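Local coordinates for protein putative aldolase (Bacteroides vulgatus ATCC 8482, PDB 3DXI) that is a putative aldolase of unsettled function, with the closed eight-stranded TIM-barrel fold of HMGL-like proteins, at residues I25-Y29 / I254-F258; V43-N47 / F57-V62; P110-D114 / M143-K149; I169-V174 / L199-N203. All coordinates share one frame; numbering follows the deposited sequence.

Contact 1 (I25-Y29 / I254-F258)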
loop_
_atom_site.group_PDB
_atom_site.type_symbol
_atom_site.label_atom_id
_atom_site.label_comp_id
_atom_site.label_asym_id
_atom_site.label_seq_id
_atom_site.Cartn_x
_atom_site.Cartn_y
_atom_site.Cartn_z
ATOM N N ILE A 25 -17.548 19.317 9.434
ATOM C CA ILE A 25 -16.431 18.577 8.868
ATOM C C ILE A 25 -15.463 19.564 8.214
ATOM O O ILE A 25 -14.249 19.460 8.376
ATOM C CB ILE A 25 -16.897 17.547 7.812
ATOM C CG1 ILE A 25 -17.741 16.450 8.471
ATOM C CG2 ILE A 25 -15.693 16.919 7.140
ATOM C CD1 ILE A 25 -19.150 16.893 8.890
ATOM N N VAL A 26 -16.013 20.530 7.485
ATOM C CA VAL A 26 -15.200 21.523 6.803
ATOM C C VAL A 26 -14.322 22.313 7.772
ATOM O O VAL A 26 -13.136 22.500 7.509
ATOM C CB VAL A 26 -16.082 22.487 5.976
ATOM C CG1 VAL A 26 -15.227 23.579 5.347
ATOM C CG2 VAL A 26 -16.806 21.707 4.891
ATOM N N ASP A 27 -14.894 22.769 8.887
ATOM C CA ASP A 27 -14.118 23.519 9.873
ATOM C C ASP A 27 -13.059 22.657 10.550
ATOM O O ASP A 27 -11.933 23.108 10.766
ATOM C CB ASP A 27 -15.027 24.132 10.941
ATOM C CG ASP A 27 -15.772 25.353 10.439
ATOM O OD1 ASP A 27 -15.392 25.884 9.378
ATOM O OD2 ASP A 27 -16.730 25.790 11.108
ATOM N N ALA A 28 -13.426 21.432 10.913
ATOM C CA ALA A 28 -12.477 20.524 11.544
ATOM C C ALA A 28 -11.302 20.313 10.579
ATOM O O ALA A 28 -10.134 20.366 10.978
ATOM C CB ALA A 28 -13.155 19.193 11.855
ATOM N N TYR A 29 -11.622 20.081 9.307
ATOM C CA TYR A 29 -10.599 19.880 8.278
ATOM C C TYR A 29 -9.672 21.096 8.181
ATOM O O TYR A 29 -8.465 20.973 8.363
ATOM C CB TYR A 29 -11.249 19.620 6.909
ATOM C CG TYR A 29 -10.274 19.645 5.742
ATOM C CD1 TYR A 29 -9.373 18.599 5.530
ATOM C CD2 TYR A 29 -10.243 20.729 4.859
ATOM C CE1 TYR A 29 -8.466 18.629 4.470
ATOM C CE2 TYR A 29 -9.341 20.771 3.794
ATOM C CZ TYR A 29 -8.456 19.720 3.604
ATOM O OH TYR A 29 -7.577 19.754 2.550
ATOM N N ILE A 254 -8.198 14.200 12.779
ATOM C CA ILE A 254 -8.762 14.514 11.477
ATOM C C ILE A 254 -9.120 13.224 10.735
ATOM O O ILE A 254 -10.049 13.200 9.931
ATOM C CB ILE A 254 -7.807 15.415 10.635
ATOM C CG1 ILE A 254 -8.559 15.964 9.419
ATOM C CG2 ILE A 254 -6.578 14.637 10.183
ATOM C CD1 ILE A 254 -9.800 16.777 9.777
ATOM N N ILE A 255 -8.395 12.147 11.020
ATOM C CA ILE A 255 -8.698 10.861 10.403
ATOM C C ILE A 255 -10.063 10.431 10.935
ATOM O O ILE A 255 -10.927 9.983 10.178
ATOM C CB ILE A 255 -7.653 9.782 10.782
ATOM C CG1 ILE A 255 -6.348 10.024 10.012
ATOM C CG2 ILE A 255 -8.219 8.388 10.507
ATOM C CD1 ILE A 255 -5.222 9.096 10.414
ATOM N N THR A 256 -10.247 10.576 12.245
ATOM C CA THR A 256 -11.508 10.211 12.887
ATOM C C THR A 256 -12.674 11.006 12.307
ATOM O O THR A 256 -13.764 10.471 12.136
ATOM C CB THR A 256 -11.453 10.447 14.413
ATOM O OG1 THR A 256 -10.494 9.558 14.997
ATOM C CG2 THR A 256 -12.819 10.198 15.042
ATOM N N THR A 257 -12.439 12.280 12.003
ATOM C CA THR A 257 -13.477 13.123 11.428
ATOM C C THR A 257 -14.013 12.498 10.134
ATOM O O THR A 257 -15.224 12.460 9.904
ATOM C CB THR A 257 -12.938 14.541 11.108
ATOM O OG1 THR A 257 -12.558 15.199 12.321
ATOM C CG2 THR A 257 -14.009 15.381 10.422
ATOM N N PHE A 258 -13.102 11.985 9.306
ATOM C CA PHE A 258 -13.460 11.390 8.021
ATOM C C PHE A 258 -13.795 9.905 8.060
ATOM O O PHE A 258 -14.127 9.316 7.027
ATOM C CB PHE A 258 -12.326 11.637 7.022
ATOM C CG PHE A 258 -12.294 13.040 6.481
ATOM C CD1 PHE A 258 -13.097 13.401 5.401
ATOM C CD2 PHE A 258 -11.495 14.012 7.074
ATOM C CE1 PHE A 258 -13.106 14.712 4.918
ATOM C CE2 PHE A 258 -11.495 15.331 6.599
ATOM C CZ PHE A 258 -12.302 15.680 5.520
#
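Helices 23-34 and 248-265 run nearly antiparallel where Ile-25 faces Thr-257 and Tyr-29 faces Ile-254, their short axes 10.1 Å apart at closest approach and 161° apart in direction. The packing is apolar, of methyls and rings, some of it against main chain. Ile-254 reaches the backbone opposite: with CG1 anti to the backbone N (chi1 -168°), its CD1 lies against the main chain of the other helix, 3.5 Å from Tyr-29 CA, and also rests near the carbonyl oxygen of Ala-28. One turn on, Ile-25 and Thr-257 run by one another head to tail, methyl against methyl, with CG2 of Ile-25 4.0 Å from CG2 of Thr-257. The small CB of Ala-28 sits beside the same threonine, whose hydroxyl OG1 is bonded back to Asn-253 O in its own helix and so presents no polar demand to the neighbour. Phe-258 fills the deeper side. Its far end meets two partners, CZ being 4.0 Å from Ile-25 CG2 while CE2 stands 4.0 Å from Tyr-29 CD1; the two rings meet obliquely. Tyr-29 itself continues past this contact to bond through OH with Asp-7, at the end of the first barrel strand, and Thr-9 touches both aromatic side chains. Such antiparallel side-by-side packing joins an early helix of the TIM barrel's outer layer to helix 248-265, which comes after the eighth strand and helix 231-241.

Contact 2 (V43-N47 / F57-V62)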
loop_
_atom_site.group_PDB
_atom_site.type_symbol
_atom_site.label_atom_id
_atom_site.label_comp_id
_atom_site.label_asym_id
_atom_site.label_seq_id
_atom_site.Cartn_x
_atom_site.Cartn_y
_atom_site.Cartn_z
ATOM N N VAL A 43 -9.431 22.903 -1.959
ATOM C CA VAL A 43 -10.736 22.669 -1.360
ATOM C C VAL A 43 -11.915 22.342 -2.267
ATOM O O VAL A 43 -12.971 21.921 -1.781
ATOM C CB VAL A 43 -11.118 23.872 -0.482
ATOM C CG1 VAL A 43 -10.029 24.105 0.573
ATOM C CG2 VAL A 43 -11.287 25.113 -1.352
ATOM N N GLY A 44 -11.758 22.538 -3.571
ATOM C CA GLY A 44 -12.865 22.237 -4.460
ATOM C C GLY A 44 -12.727 22.753 -5.872
ATOM O O GLY A 44 -11.670 23.233 -6.280
ATOM N N TYR A 45 -13.821 22.647 -6.616
ATOM C CA TYR A 45 -13.890 23.083 -8.002
ATOM C C TYR A 45 -14.677 24.379 -8.119
ATOM O O TYR A 45 -15.411 24.765 -7.202
ATOM C CB TYR A 45 -14.631 22.040 -8.851
ATOM C CG TYR A 45 -13.914 20.723 -9.066
ATOM C CD1 TYR A 45 -13.024 20.562 -10.126
ATOM C CD2 TYR A 45 -14.138 19.636 -8.218
ATOM C CE1 TYR A 45 -12.370 19.349 -10.344
ATOM C CE2 TYR A 45 -13.486 18.410 -8.422
ATOM C CZ TYR A 45 -12.606 18.280 -9.490
ATOM O OH TYR A 45 -11.956 17.095 -9.711
ATOM N N ARG A 46 -14.495 25.044 -9.256
ATOM C CA ARG A 46 -15.253 26.232 -9.613
ATOM C C ARG A 46 -15.860 25.688 -10.915
ATOM O O ARG A 46 -15.150 25.110 -11.734
ATOM C CB ARG A 46 -14.347 27.440 -9.881
ATOM C CG ARG A 46 -13.869 28.184 -8.627
ATOM C CD ARG A 46 -15.005 28.897 -7.882
ATOM N NE ARG A 46 -15.428 30.147 -8.520
ATOM C CZ ARG A 46 -16.408 30.930 -8.065
ATOM N NH1 ARG A 46 -17.073 30.599 -6.961
ATOM N NH2 ARG A 46 -16.741 32.038 -8.720
ATOM N N ASN A 47 -17.164 25.835 -11.093
ATOM C CA ASN A 47 -17.820 25.298 -12.279
ATOM C C ASN A 47 -18.932 26.180 -12.804
ATOM O O ASN A 47 -19.438 27.047 -12.103
ATOM C CB ASN A 47 -18.459 23.937 -11.961
ATOM C CG ASN A 47 -17.589 22.757 -12.350
ATOM O OD1 ASN A 47 -17.205 21.954 -11.500
ATOM N ND2 ASN A 47 -17.298 22.630 -13.639
ATOM N N PHE A 57 -18.912 22.127 -2.768
ATOM C CA PHE A 57 -17.532 22.172 -3.241
ATOM C C PHE A 57 -17.275 21.799 -4.695
ATOM O O PHE A 57 -16.136 21.582 -5.110
ATOM C CB PHE A 57 -16.656 21.382 -2.270
ATOM C CG PHE A 57 -16.573 22.028 -0.910
ATOM C CD1 PHE A 57 -15.721 23.109 -0.690
ATOM C CD2 PHE A 57 -17.420 21.625 0.118
ATOM C CE1 PHE A 57 -15.717 23.781 0.528
ATOM C CE2 PHE A 57 -17.424 22.294 1.344
ATOM C CZ PHE A 57 -16.573 23.374 1.546
ATOM N N GLY A 58 -18.352 21.754 -5.467
ATOM C CA GLY A 58 -18.244 21.494 -6.888
ATOM C C GLY A 58 -18.280 22.876 -7.520
ATOM O O GLY A 58 -17.855 23.075 -8.660
ATOM N N TYR A 59 -18.780 23.837 -6.743
ATOM C CA TYR A 59 -18.904 25.237 -7.159
ATOM C C TYR A 59 -18.071 26.172 -6.281
ATOM O O TYR A 59 -17.723 27.276 -6.704
ATOM C CB TYR A 59 -20.370 25.686 -7.091
ATOM C CG TYR A 59 -21.271 25.035 -8.113
ATOM C CD1 TYR A 59 -21.191 25.381 -9.461
ATOM C CD2 TYR A 59 -22.193 24.055 -7.736
ATOM C CE1 TYR A 59 -21.997 24.771 -10.406
ATOM C CE2 TYR A 59 -23.008 23.436 -8.681
ATOM C CZ TYR A 59 -22.901 23.800 -10.010
ATOM O OH TYR A 59 -23.702 23.200 -10.946
ATOM N N THR A 60 -17.769 25.728 -5.062
ATOM C CA THR A 60 -16.987 26.501 -4.096
ATOM C C THR A 60 -17.310 28.001 -4.162
ATOM O O THR A 60 -16.498 28.818 -4.598
ATOM C CB THR A 60 -15.472 26.281 -4.310
ATOM O OG1 THR A 60 -15.221 24.886 -4.523
ATOM C CG2 THR A 60 -14.683 26.720 -3.067
ATOM N N PRO A 61 -18.516 28.381 -3.713
ATOM C CA PRO A 61 -18.956 29.779 -3.723
ATOM C C PRO A 61 -18.081 30.731 -2.907
ATOM O O PRO A 61 -17.373 30.315 -1.991
ATOM C CB PRO A 61 -20.383 29.690 -3.177
ATOM C CG PRO A 61 -20.315 28.525 -2.257
ATOM C CD PRO A 61 -19.522 27.524 -3.063
ATOM N N VAL A 62 -18.146 32.013 -3.252
ATOM C CA VAL A 62 -17.388 33.051 -2.565
ATOM C C VAL A 62 -17.633 33.056 -1.056
ATOM O O VAL A 62 -16.693 33.155 -0.274
ATOM C CB VAL A 62 -17.742 34.447 -3.133
ATOM C CG1 VAL A 62 -17.119 35.544 -2.275
ATOM C CG2 VAL A 62 -17.254 34.551 -4.568
HETATM O O HOH W 1 -18.076 27.679 -9.307
#
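Three hydrogen bonds tie residues 43-47, where the second strand of the TIM barrel runs out, to the short helical turn and loop that follow it. Tyr-45 N gives a nearly straight bond to Phe-57 O (3.0 Å, N-H...O 170°). The carbonyl of Tyr-45 then accepts from the hydroxyl of Thr-60, OG1 to O 2.7 Å, so that one strand residue is gripped through both its backbone groups. Arg-46 makes the third: its chain, bent at chi2 and chi3, folds back until NH1 stands 3.0 Å from Thr-60 O, with that oxygen near the guanidinium plane but the donor well above the carbonyl plane. A weak second bond from NH1 goes to Tyr-59 O. The remaining nitrogens are held from elsewhere, NE by Leu-93 O and NH2 weakly by His-92 O. Water 1 adds a bridge, accepting from Asn-47 N and donating to Tyr-59 O.

Packing surrounds this polar core. Gly-44 brings its CA to 3.4 Å from Phe-57 O and also close to Thr-60 OG1. The Tyr-59 ring brings an edge to Asn-47, while its OH bonds to Ser-50 N. Val-43 and Thr-60 meet crosswise, CG2 to CG2, and the ring of Phe-57 meets the carbonyl of Val-43 obliquely, CD1 lying 3.2 Å from Val-43 O.

Contact 3 (P110-D114 / M143-K149)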
loop_
_atom_site.group_PDB
_atom_site.type_symbol
_atom_site.label_atom_id
_atom_site.label_comp_id
_atom_site.label_asym_id
_atom_site.label_seq_id
_atom_site.Cartn_x
_atom_site.Cartn_y
_atom_site.Cartn_z
ATOM N N PRO A 110 -3.226 15.673 -21.617
ATOM C CA PRO A 110 -2.035 16.006 -22.418
ATOM C C PRO A 110 -2.310 16.350 -23.886
ATOM O O PRO A 110 -1.557 17.093 -24.519
ATOM C CB PRO A 110 -1.142 14.771 -22.253
ATOM C CG PRO A 110 -2.107 13.679 -21.924
ATOM C CD PRO A 110 -3.064 14.357 -20.978
ATOM N N GLN A 111 -3.399 15.805 -24.411
ATOM C CA GLN A 111 -3.825 16.048 -25.786
ATOM C C GLN A 111 -4.193 17.523 -26.009
ATOM O O GLN A 111 -4.074 18.040 -27.123
ATOM C CB GLN A 111 -5.034 15.161 -26.090
ATOM C CG GLN A 111 -5.820 15.528 -27.338
ATOM C CD GLN A 111 -5.489 14.650 -28.523
ATOM O OE1 GLN A 111 -5.413 13.425 -28.405
ATOM N NE2 GLN A 111 -5.309 15.270 -29.680
ATOM N N ASN A 112 -4.624 18.187 -24.939
ATOM C CA ASN A 112 -5.042 19.590 -24.982
ATOM C C ASN A 112 -4.086 20.552 -24.271
ATOM O O ASN A 112 -4.494 21.632 -23.842
ATOM C CB ASN A 112 -6.426 19.716 -24.344
ATOM C CG ASN A 112 -7.429 18.768 -24.952
ATOM O OD1 ASN A 112 -8.161 18.079 -24.239
ATOM N ND2 ASN A 112 -7.473 18.725 -26.277
ATOM N N ILE A 113 -2.821 20.171 -24.148
ATOM C CA ILE A 113 -1.846 21.015 -23.465
ATOM C C ILE A 113 -1.747 22.432 -24.053
ATOM O O ILE A 113 -1.724 23.411 -23.306
ATOM C CB ILE A 113 -0.441 20.338 -23.455
ATOM C CG1 ILE A 113 0.484 21.059 -22.469
ATOM C CG2 ILE A 113 0.155 20.321 -24.850
ATOM C CD1 ILE A 113 0.025 20.952 -21.024
ATOM N N ASP A 114 -1.706 22.548 -25.380
ATOM C CA ASP A 114 -1.603 23.863 -26.006
ATOM C C ASP A 114 -2.805 24.753 -25.706
ATOM O O ASP A 114 -2.654 25.954 -25.498
ATOM C CB ASP A 114 -1.420 23.744 -27.526
ATOM C CG ASP A 114 -0.026 23.269 -27.919
ATOM O OD1 ASP A 114 0.961 23.685 -27.273
ATOM O OD2 ASP A 114 0.090 22.492 -28.891
HETATM N N MSE A 143 4.199 10.010 -26.609
HETATM C CA MSE A 143 3.454 11.065 -27.287
HETATM C C MSE A 143 4.500 11.945 -27.946
HETATM O O MSE A 143 5.223 12.688 -27.273
HETATM C CB MSE A 143 2.638 11.890 -26.301
HETATM C CG MSE A 143 1.322 11.253 -25.928
HETATM SE SE MSE A 143 0.375 12.323 -24.648
HETATM C CE MSE A 143 -0.458 13.577 -25.853
ATOM N N ASN A 144 4.577 11.858 -29.266
ATOM C CA ASN A 144 5.563 12.615 -30.009
ATOM C C ASN A 144 5.427 14.124 -29.876
ATOM O O ASN A 144 4.378 14.700 -30.157
ATOM C CB ASN A 144 5.522 12.202 -31.477
ATOM C CG ASN A 144 6.896 11.889 -32.023
ATOM O OD1 ASN A 144 7.691 12.795 -32.292
ATOM N ND2 ASN A 144 7.196 10.601 -32.168
ATOM N N GLY A 145 6.509 14.751 -29.425
ATOM C CA GLY A 145 6.535 16.191 -29.263
ATOM C C GLY A 145 5.809 16.747 -28.054
ATOM O O GLY A 145 5.678 17.963 -27.931
ATOM N N PHE A 146 5.334 15.888 -27.158
ATOM C CA PHE A 146 4.625 16.388 -25.984
ATOM C C PHE A 146 5.563 17.104 -25.018
ATOM O O PHE A 146 5.328 18.254 -24.660
ATOM C CB PHE A 146 3.913 15.262 -25.234
ATOM C CG PHE A 146 3.335 15.703 -23.917
ATOM C CD1 PHE A 146 2.287 16.616 -23.878
ATOM C CD2 PHE A 146 3.887 15.264 -22.719
ATOM C CE1 PHE A 146 1.797 17.093 -22.668
ATOM C CE2 PHE A 146 3.407 15.734 -21.502
ATOM C CZ PHE A 146 2.358 16.653 -21.477
ATOM N N LEU A 147 6.616 16.419 -24.588
ATOM C CA LEU A 147 7.572 17.009 -23.662
ATOM C C LEU A 147 8.135 18.324 -24.189
ATOM O O LEU A 147 8.404 19.241 -23.418
ATOM C CB LEU A 147 8.710 16.032 -23.398
ATOM C CG LEU A 147 8.273 14.737 -22.714
ATOM C CD1 LEU A 147 9.437 13.757 -22.688
ATOM C CD2 LEU A 147 7.786 15.049 -21.306
ATOM N N SER A 148 8.300 18.416 -25.504
ATOM C CA SER A 148 8.834 19.622 -26.124
ATOM C C SER A 148 7.857 20.789 -26.031
ATOM O O SER A 148 8.234 21.946 -26.216
ATOM C CB SER A 148 9.170 19.350 -27.593
ATOM O OG SER A 148 10.119 18.300 -27.708
ATOM N N LYS A 149 6.598 20.484 -25.746
ATOM C CA LYS A 149 5.577 21.517 -25.629
ATOM C C LYS A 149 5.545 22.128 -24.236
ATOM O O LYS A 149 4.770 23.053 -23.979
ATOM C CB LYS A 149 4.196 20.935 -25.948
ATOM C CG LYS A 149 4.062 20.402 -27.364
ATOM C CD LYS A 149 2.682 19.816 -27.612
ATOM C CE LYS A 149 2.570 19.287 -29.034
ATOM N NZ LYS A 149 1.220 18.725 -29.345
HETATM O O HOH W 2 -0.410 17.583 -26.884
#
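Pro-110 CB meets both the selenium of Met-143, a selenomethionine, and the ring of Phe-146. It is 3.7 Å from Met-143 SE, and it also sits over the phenyl ring in an off-centre CH-pi contact, CB standing 4.2 Å from the Phe-146 ring centroid and 30° off the ring normal. The bend at chi3 of Met-143 (83°) turns the terminal methyl back over the proline, so that CE also lies 3.9 Å from Pro-110 CB. Ile-113 approaches the same phenylalanine differently: its CB comes to the ring edge, 4.0 Å from Phe-146 CE1, and the two side chains are nearly perpendicular. With CG anti to the backbone N (chi1 172°), the phenylalanine carries its ring across to both residues.

These side chains join two connections of the TIM barrel. Residues 110-114 lead from the fourth strand into helix 113-124, while 143-149 belong to the long loop between the fifth and sixth strands, which reverses through a type II turn with Gly-145 at a positive phi. Val-134, near the end of strand 129-134, touches both Pro-110 and Phe-146, and the ring of Trp-140 also meets that of the phenylalanine.

Further out, the extended chain of Lys-149 passes Ile-113 at a slant, its CD 3.8 Å from Ile-113 CG2. Its ammonium then faces the carboxylate of Asp-114 in a long salt bridge, NZ to OD2 4.0 Å. Water 2 accepts from Lys-149 NZ and donates to Pro-110 O, 2.7 Å away.

Contact 4 (I169-V174 / L199-N203)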
loop_
_atom_site.group_PDB
_atom_site.type_symbol
_atom_site.label_atom_id
_atom_site.label_comp_id
_atom_site.label_asym_id
_atom_site.label_seq_id
_atom_site.Cartn_x
_atom_site.Cartn_y
_atom_site.Cartn_z
ATOM N N ILE A 169 1.643 3.524 -12.195
ATOM C CA ILE A 169 3.010 3.994 -12.398
ATOM C C ILE A 169 3.932 3.426 -11.306
ATOM O O ILE A 169 3.547 3.340 -10.142
ATOM C CB ILE A 169 3.061 5.551 -12.399
ATOM C CG1 ILE A 169 4.302 6.030 -13.151
ATOM C CG2 ILE A 169 3.059 6.092 -10.978
ATOM C CD1 ILE A 169 4.235 5.770 -14.632
ATOM N N THR A 170 5.143 3.028 -11.690
ATOM C CA THR A 170 6.110 2.458 -10.753
ATOM C C THR A 170 7.199 3.471 -10.382
ATOM O O THR A 170 7.382 4.470 -11.070
ATOM C CB THR A 170 6.790 1.208 -11.354
ATOM O OG1 THR A 170 7.544 1.584 -12.515
ATOM C CG2 THR A 170 5.746 0.170 -11.743
ATOM N N PRO A 171 7.941 3.215 -9.290
ATOM C CA PRO A 171 9.010 4.111 -8.835
ATOM C C PRO A 171 10.020 4.446 -9.932
ATOM O O PRO A 171 10.407 5.605 -10.094
ATOM C CB PRO A 171 9.644 3.333 -7.682
ATOM C CG PRO A 171 8.496 2.552 -7.139
ATOM C CD PRO A 171 7.817 2.055 -8.389
ATOM N N LYS A 172 10.451 3.431 -10.678
ATOM C CA LYS A 172 11.408 3.639 -11.765
ATOM C C LYS A 172 10.857 4.627 -12.788
ATOM O O LYS A 172 11.557 5.545 -13.203
ATOM C CB LYS A 172 11.730 2.315 -12.468
ATOM C CG LYS A 172 12.717 2.454 -13.617
ATOM C CD LYS A 172 12.991 1.116 -14.303
ATOM C CE LYS A 172 14.151 1.234 -15.295
ATOM N NZ LYS A 172 14.536 -0.071 -15.914
ATOM N N GLU A 173 9.604 4.436 -13.193
ATOM C CA GLU A 173 8.975 5.321 -14.167
ATOM C C GLU A 173 8.838 6.747 -13.655
ATOM O O GLU A 173 8.992 7.694 -14.432
ATOM C CB GLU A 173 7.602 4.787 -14.565
ATOM C CG GLU A 173 7.676 3.445 -15.268
ATOM C CD GLU A 173 6.318 2.816 -15.450
ATOM O OE1 GLU A 173 5.590 2.677 -14.446
ATOM O OE2 GLU A 173 5.983 2.457 -16.596
ATOM N N VAL A 174 8.548 6.900 -12.360
ATOM C CA VAL A 174 8.412 8.232 -11.770
ATOM C C VAL A 174 9.750 8.966 -11.839
ATOM O O VAL A 174 9.793 10.152 -12.178
ATOM C CB VAL A 174 7.944 8.175 -10.289
ATOM C CG1 VAL A 174 7.946 9.578 -9.688
ATOM C CG2 VAL A 174 6.541 7.571 -10.205
ATOM N N LEU A 199 1.219 1.867 -4.485
ATOM C CA LEU A 199 2.569 2.372 -4.712
ATOM C C LEU A 199 2.596 3.892 -4.495
ATOM O O LEU A 199 3.606 4.552 -4.750
ATOM C CB LEU A 199 3.038 2.040 -6.133
ATOM C CG LEU A 199 3.284 0.564 -6.481
ATOM C CD1 LEU A 199 3.718 0.444 -7.947
ATOM C CD2 LEU A 199 4.355 -0.010 -5.559
ATOM N N GLY A 200 1.481 4.439 -4.020
ATOM C CA GLY A 200 1.411 5.868 -3.779
ATOM C C GLY A 200 2.528 6.384 -2.886
ATOM O O GLY A 200 3.194 7.362 -3.220
ATOM N N LEU A 201 2.743 5.736 -1.742
ATOM C CA LEU A 201 3.788 6.182 -0.829
ATOM C C LEU A 201 5.184 6.056 -1.427
ATOM O O LEU A 201 5.924 7.036 -1.484
ATOM C CB LEU A 201 3.741 5.400 0.492
ATOM C CG LEU A 201 4.867 5.737 1.485
ATOM C CD1 LEU A 201 4.724 7.170 1.988
ATOM C CD2 LEU A 201 4.834 4.764 2.647
ATOM N N ILE A 202 5.550 4.861 -1.881
ATOM C CA ILE A 202 6.888 4.682 -2.422
ATOM C C ILE A 202 7.171 5.523 -3.667
ATOM O O ILE A 202 8.298 5.985 -3.855
ATOM C CB ILE A 202 7.215 3.178 -2.692
ATOM C CG1 ILE A 202 8.718 3.033 -2.932
ATOM C CG2 ILE A 202 6.421 2.648 -3.880
ATOM C CD1 ILE A 202 9.577 3.618 -1.790
ATOM N N ASN A 203 6.166 5.725 -4.520
ATOM C CA ASN A 203 6.370 6.560 -5.706
ATOM C C ASN A 203 6.645 7.996 -5.239
ATOM O O ASN A 203 7.532 8.669 -5.759
ATOM C CB ASN A 203 5.132 6.582 -6.614
ATOM C CG ASN A 203 4.981 5.325 -7.449
ATOM O OD1 ASN A 203 5.957 4.654 -7.771
ATOM N ND2 ASN A 203 3.747 5.019 -7.830
#
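The flat amide of Asn-203 meets two successive peptide units of residues 169-174 with its two polar ends. ND2 donates to Ile-169 O at 2.9 Å with an N-H...O angle of 151°; the nitrogen stands above the carbonyl plane, and the acceptor is itself tilted 20° from the amide plane. OD1 comes close to the next peptide link, 3.1 Å from Thr-170 C and 2.9 Å from Pro-171 N, which as a proline nitrogen has no hydrogen to offer, so this approach is a tight contact and not a bond. CG of the asparagine lies anti to its carbonyl carbon (chi1 -77°), which swings the amide across to the neighbouring loop. Two methyls lie against it: Ile-169 CG2 is 3.4 Å from ND2, and Val-174 CG2 is 3.8 Å from OD1.

Beyond the amide, Leu-199 CD1 reaches Ile-169 O, and Pro-171 CG packs at about a right angle on Ile-202 CG2, 3.9 Å away. Ile-202 of the second subunit touches Pro-171, Leu-199 and its own counterpart, placing this edge at the dimer interface. Within its own turn, Thr-170 donates to Glu-173 OE1 through both N and OG1, the backbone bond being 2.8 Å. The start of helix 171-184, where Glu-173 holds the N-cap residue, and the start of the next outer helix are thus joined side by side, as neighbouring beta-alpha units are in a TIM barrel.

In the fold
All four contacts lie around a single closed barrel of eight parallel strands, and together they illustrate how a TIM barrel is fastened at its strand ends and outer layer. Contact 1 closes the longest loop, with 224 residues between its segments, joining helix 23-34 to helix 248-265, and the other three are nested within it, in the order 2, 3, 4. Contacts 1 and 2 touch, Val-26 packing on Phe-57, with centres about 18 Å apart. Contact 3 lies across the chain's centre from contact 1, centres about 39 Å apart; contact 4 is likewise opposite contact 2, centres about 30 Å apart. Contacts 3 and 4, centres about 22 Å apart, belong to the HMGL-like range, and contact 4 also meets the second subunit.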